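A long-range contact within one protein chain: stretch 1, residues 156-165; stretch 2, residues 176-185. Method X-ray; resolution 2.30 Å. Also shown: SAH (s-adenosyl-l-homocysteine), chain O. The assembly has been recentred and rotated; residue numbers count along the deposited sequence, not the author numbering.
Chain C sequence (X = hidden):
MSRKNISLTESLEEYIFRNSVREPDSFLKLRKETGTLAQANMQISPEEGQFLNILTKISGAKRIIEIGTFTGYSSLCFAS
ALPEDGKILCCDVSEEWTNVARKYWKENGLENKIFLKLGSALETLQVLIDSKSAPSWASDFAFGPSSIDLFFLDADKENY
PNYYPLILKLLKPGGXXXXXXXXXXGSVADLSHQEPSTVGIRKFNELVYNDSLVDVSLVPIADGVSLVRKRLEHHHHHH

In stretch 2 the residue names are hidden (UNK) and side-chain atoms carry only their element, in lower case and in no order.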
# COMPACT_ATOMS: atom_id res chain seq x y z
N ASP C 156 22.48 -1.26 0.48
CA ASP C 156 23.21 -2.52 0.53
C ASP C 156 22.50 -3.51 1.46
O ASP C 156 22.26 -3.22 2.63
CB ASP C 156 24.68 -2.30 0.91
CG ASP C 156 24.85 -1.57 2.23
OD1 ASP C 156 24.21 -0.51 2.41
OD2 ASP C 156 25.62 -2.07 3.08
N LYS C 157 22.17 -4.68 0.91
CA LYS C 157 21.23 -5.61 1.53
C LYS C 157 21.78 -6.26 2.79
O LYS C 157 21.02 -6.51 3.74
CB LYS C 157 20.82 -6.70 0.53
CG LYS C 157 20.45 -6.19 -0.87
CD LYS C 157 19.30 -5.19 -0.84
CE LYS C 157 19.10 -4.53 -2.20
NZ LYS C 157 18.41 -3.21 -2.07
N GLU C 158 23.08 -6.52 2.80
CA GLU C 158 23.72 -7.17 3.95
C GLU C 158 23.63 -6.31 5.21
O GLU C 158 23.69 -6.84 6.32
CB GLU C 158 25.18 -7.51 3.64
CG GLU C 158 26.07 -6.29 3.52
CD GLU C 158 27.43 -6.62 2.98
OE1 GLU C 158 27.57 -7.66 2.30
OE2 GLU C 158 28.36 -5.81 3.23
N ASN C 159 23.47 -5.00 5.01
CA ASN C 159 23.32 -4.06 6.11
C ASN C 159 21.89 -3.72 6.54
O ASN C 159 21.71 -2.87 7.42
CB ASN C 159 24.11 -2.78 5.83
CG ASN C 159 25.51 -2.81 6.44
OD1 ASN C 159 25.73 -3.46 7.46
ND2 ASN C 159 26.44 -2.10 5.83
N TYR C 160 20.89 -4.37 5.94
CA TYR C 160 19.48 -4.12 6.27
C TYR C 160 19.19 -4.26 7.78
O TYR C 160 18.55 -3.37 8.35
CB TYR C 160 18.54 -5.04 5.48
CG TYR C 160 18.03 -4.53 4.14
CD1 TYR C 160 18.80 -3.69 3.33
CD2 TYR C 160 16.76 -4.91 3.67
CE1 TYR C 160 18.32 -3.23 2.09
CE2 TYR C 160 16.27 -4.47 2.43
CZ TYR C 160 17.05 -3.63 1.65
OH TYR C 160 16.57 -3.20 0.44
N PRO C 161 19.64 -5.36 8.43
CA PRO C 161 19.42 -5.44 9.88
C PRO C 161 20.11 -4.34 10.70
O PRO C 161 19.70 -4.08 11.82
CB PRO C 161 19.95 -6.83 10.26
CG PRO C 161 20.83 -7.25 9.15
CD PRO C 161 20.33 -6.56 7.91
N ASN C 162 21.13 -3.69 10.15
CA ASN C 162 21.76 -2.56 10.84
C ASN C 162 21.07 -1.22 10.60
O ASN C 162 21.11 -0.34 11.47
CB ASN C 162 23.24 -2.47 10.48
CG ASN C 162 23.99 -3.75 10.82
OD1 ASN C 162 23.82 -4.31 11.90
ND2 ASN C 162 24.80 -4.23 9.88
N TYR C 163 20.44 -1.06 9.44
CA TYR C 163 19.66 0.15 9.16
C TYR C 163 18.41 0.20 10.04
O TYR C 163 18.03 1.27 10.52
CB TYR C 163 19.30 0.24 7.67
CG TYR C 163 20.50 0.47 6.77
CD1 TYR C 163 21.31 1.60 6.94
CD2 TYR C 163 20.84 -0.44 5.76
CE1 TYR C 163 22.41 1.82 6.13
CE2 TYR C 163 21.95 -0.22 4.93
CZ TYR C 163 22.73 0.92 5.13
OH TYR C 163 23.84 1.17 4.35
N TYR C 164 17.82 -0.97 10.27
CA TYR C 164 16.54 -1.09 10.97
C TYR C 164 16.42 -0.29 12.28
O TYR C 164 15.53 0.56 12.40
CB TYR C 164 16.16 -2.56 11.14
CG TYR C 164 14.80 -2.77 11.74
CD1 TYR C 164 13.64 -2.42 11.03
CD2 TYR C 164 14.65 -3.32 13.02
CE1 TYR C 164 12.37 -2.60 11.59
CE2 TYR C 164 13.39 -3.51 13.58
CZ TYR C 164 12.26 -3.14 12.86
OH TYR C 164 11.01 -3.33 13.41
N PRO C 165 17.30 -0.55 13.28
CA PRO C 165 17.18 0.23 14.53
C PRO C 165 17.32 1.74 14.35
O PRO C 165 16.63 2.49 15.03
CB PRO C 165 18.31 -0.33 15.42
CG PRO C 165 19.24 -1.04 14.46
CD PRO C 165 18.38 -1.56 13.36
N UNK C 176 6.22 5.26 8.64
CA UNK C 176 6.27 4.12 7.74
C UNK C 176 7.67 3.84 7.19
O UNK C 176 8.35 4.74 6.67
c UNK C 176 5.12 3.22 5.51
c UNK C 176 5.28 4.32 6.58
c UNK C 176 4.60 1.91 6.09
c UNK C 176 4.21 3.70 4.38
N UNK C 177 8.09 2.59 7.30
CA UNK C 177 9.26 2.10 6.57
C UNK C 177 8.78 1.29 5.38
O UNK C 177 7.99 0.37 5.51
c UNK C 177 10.17 1.25 7.47
c UNK C 177 12.23 1.04 5.98
c UNK C 177 11.20 0.30 6.82
c UNK C 177 11.90 -0.57 7.88
N UNK C 178 9.26 1.67 4.20
CA UNK C 178 9.01 0.89 3.00
C UNK C 178 10.33 0.21 2.64
O UNK C 178 11.31 0.88 2.32
c UNK C 178 8.49 1.78 1.84
c UNK C 178 7.26 2.60 2.29
c UNK C 178 6.66 3.49 1.21
c UNK C 178 8.17 0.93 0.62
N UNK C 179 10.36 -1.11 2.71
CA UNK C 179 11.58 -1.85 2.46
C UNK C 179 11.54 -2.60 1.13
O UNK C 179 10.63 -3.40 0.88
c UNK C 179 11.89 -2.80 3.63
N UNK C 180 12.53 -2.34 0.30
CA UNK C 180 12.64 -2.95 -1.02
C UNK C 180 13.44 -4.27 -1.02
O UNK C 180 14.28 -4.48 -0.14
o UNK C 180 13.79 -2.17 -4.33
c UNK C 180 13.29 -1.95 -2.00
c UNK C 180 12.90 -2.21 -3.45
o UNK C 180 11.69 -2.47 -3.69
N UNK C 181 13.18 -5.14 -2.00
CA UNK C 181 13.95 -6.37 -2.24
C UNK C 181 13.85 -7.44 -1.15
O UNK C 181 14.73 -8.30 -1.03
o UNK C 181 16.02 -4.09 -3.72
c UNK C 181 15.44 -6.06 -2.49
c UNK C 181 15.68 -5.27 -3.76
n UNK C 181 15.51 -5.93 -4.90
N UNK C 182 12.76 -7.41 -0.39
CA UNK C 182 12.60 -8.29 0.77
C UNK C 182 12.43 -9.77 0.41
O UNK C 182 12.52 -10.64 1.28
c UNK C 182 10.11 -7.68 1.03
c UNK C 182 11.47 -7.81 1.74
c UNK C 182 11.86 -6.48 2.43
N UNK C 183 12.22 -10.06 -0.87
CA UNK C 183 12.12 -11.45 -1.32
C UNK C 183 13.39 -11.92 -2.04
O UNK C 183 13.59 -13.12 -2.23
c UNK C 183 9.54 -11.53 -1.40
c UNK C 183 10.86 -11.67 -2.17
c UNK C 183 9.45 -12.52 -0.23
c UNK C 183 8.35 -11.68 -2.31
N UNK C 184 14.24 -10.97 -2.43
CA UNK C 184 15.54 -11.24 -3.04
C UNK C 184 15.49 -12.36 -4.08
O UNK C 184 16.12 -13.41 -3.93
c UNK C 184 18.59 -7.85 -4.14
c UNK C 184 19.12 -11.81 -1.91
c UNK C 184 16.58 -11.51 -1.95
c UNK C 184 20.00 -7.94 -4.16
c UNK C 184 20.65 -9.01 -3.59
c UNK C 184 19.87 -10.00 -2.98
n UNK C 184 20.24 -11.16 -2.35
c UNK C 184 18.46 -9.94 -2.95
c UNK C 184 17.81 -8.84 -3.54
c UNK C 184 18.00 -11.12 -2.26
N UNK C 185 14.69 -12.12 -5.12
CA UNK C 185 14.45 -13.07 -6.22
C UNK C 185 14.05 -14.46 -5.73
O UNK C 185 14.31 -15.47 -6.38
o UNK C 185 16.18 -14.19 -9.19
o UNK C 185 14.21 -13.25 -9.05
c UNK C 185 15.32 -13.55 -8.56
c UNK C 185 15.68 -13.12 -7.15
N SAH O . 16.19 3.49 -5.20
CA SAH O . 16.96 3.25 -6.46
CB SAH O . 17.65 1.89 -6.40
CG SAH O . 18.72 1.79 -5.31
SD SAH O . 20.06 0.70 -5.86
C SAH O . 16.10 3.38 -7.74
O SAH O . 16.62 3.32 -8.86
OXT SAH O . 14.89 3.55 -7.68
C5' SAH O . 21.04 0.89 -4.35
C4' SAH O . 21.88 2.16 -4.27
O4' SAH O . 22.37 2.29 -2.95
C3' SAH O . 23.09 2.14 -5.19
O3' SAH O . 23.07 3.31 -5.98
C2' SAH O . 24.31 2.16 -4.29
O2' SAH O . 25.28 3.05 -4.80
C1' SAH O . 23.74 2.65 -2.97
N9 SAH O . 24.45 2.13 -1.78
C8 SAH O . 25.14 0.94 -1.64
N7 SAH O . 25.65 0.88 -0.38
C5 SAH O . 25.29 2.00 0.29
C6 SAH O . 25.53 2.46 1.58
N6 SAH O . 26.24 1.74 2.44
N1 SAH O . 25.03 3.69 1.98
C2 SAH O . 24.28 4.45 1.10
N3 SAH O . 24.05 4.00 -0.18
C4 SAH O . 24.54 2.80 -0.58

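Position 176 carries four side-chain carbons, forked at the second, and lies on a strand; nothing of stretch 1 comes within reach of it. The fork after one methylene makes it Leu176, buried on the side of the strand turned from this contact.

Position 177 has the same four carbons with the same fork, but its CA-to-CB bond points toward the helix. One terminal carbon lies 4.0 Å from CD1 of Tyr164, at the edge of the ring and near its plane. This is Leu177, and that terminal carbon is CD2. The tyrosine reaches it although its own CA-to-CB bond runs sideways, because its ring end comes nearer.

At 178 four carbons fork at the first, one arm being two carbons long, and stretch 1 is out of reach: Ile178, like Leu176 in this, consistent with the alternation of side chains along a strand.

Position 179 has a single side-chain carbon. It points toward the helix, yet this CB stays 4.8 Å from Tyr160 CE2. It is Ala179.

Position 180 shows two carbons, the second carrying two oxygens. Its side chain leaves sideways, and its main contribution is backbone: Tyr160 OH donates a hydrogen bond to the O of 180 at 2.7 Å, with the carbonyl oxygen at the ring edge, near its plane. The residue is Asp180. A contact made through a carbonyl reads backbone position more than side-chain identity.

Position 181 has two carbons, the second bearing one oxygen and one nitrogen, and it points toward stretch 1, where its side-chain oxygen meets the amine of Lys157. It is Asn181. Lys157 NZ donates to Asn181 OD1 at 3.0 Å, and the amide nitrogen is satisfied elsewhere in the structure. The positive phi of 67° accompanies the start of a type I turn that runs to position 184.

Position 182 bears one carbon carrying two more, sideways and without contact to stretch 1: Val182. Position 183, four carbons forked at the second and out of reach, is Leu183.

Position 184 has one carbon followed by fused five- and six-membered rings with eight carbons and one nitrogen. The six-membered ring offers a face to Lys157, whose CG sits 4.0 Å from the ring centroid and 22° off the normal, a CH-pi contact. This is Trp184. A weak backbone bond from Trp184 N to Asn181 O, 3.1 Å, spans the turn.

Position 185, two carbons with two oxygens on the second, exposed and out of reach, is Asp185.

The contact buries 281 Å², both sides summed, and works at three places along stretch 1. Tyr164 packs on Leu177 at one end; Tyr160 hydrogen-bonds the backbone in the middle; at the other end Lys157 uses its length twice, laying CG over the indole and sending NZ to Asn181. The same NZ donates to Tyr160 OH at 3.1 Å, so one hydroxyl accepts from the lysine while donating to Asp180 O. The rule is economical: Lys157 in the 3-10 segment and Tyr160 at the helix start share a polar relay ending at Asp180 O, and an apolar contact lies farther along.

Stretch 2 (176-185) LLIADNVLWD
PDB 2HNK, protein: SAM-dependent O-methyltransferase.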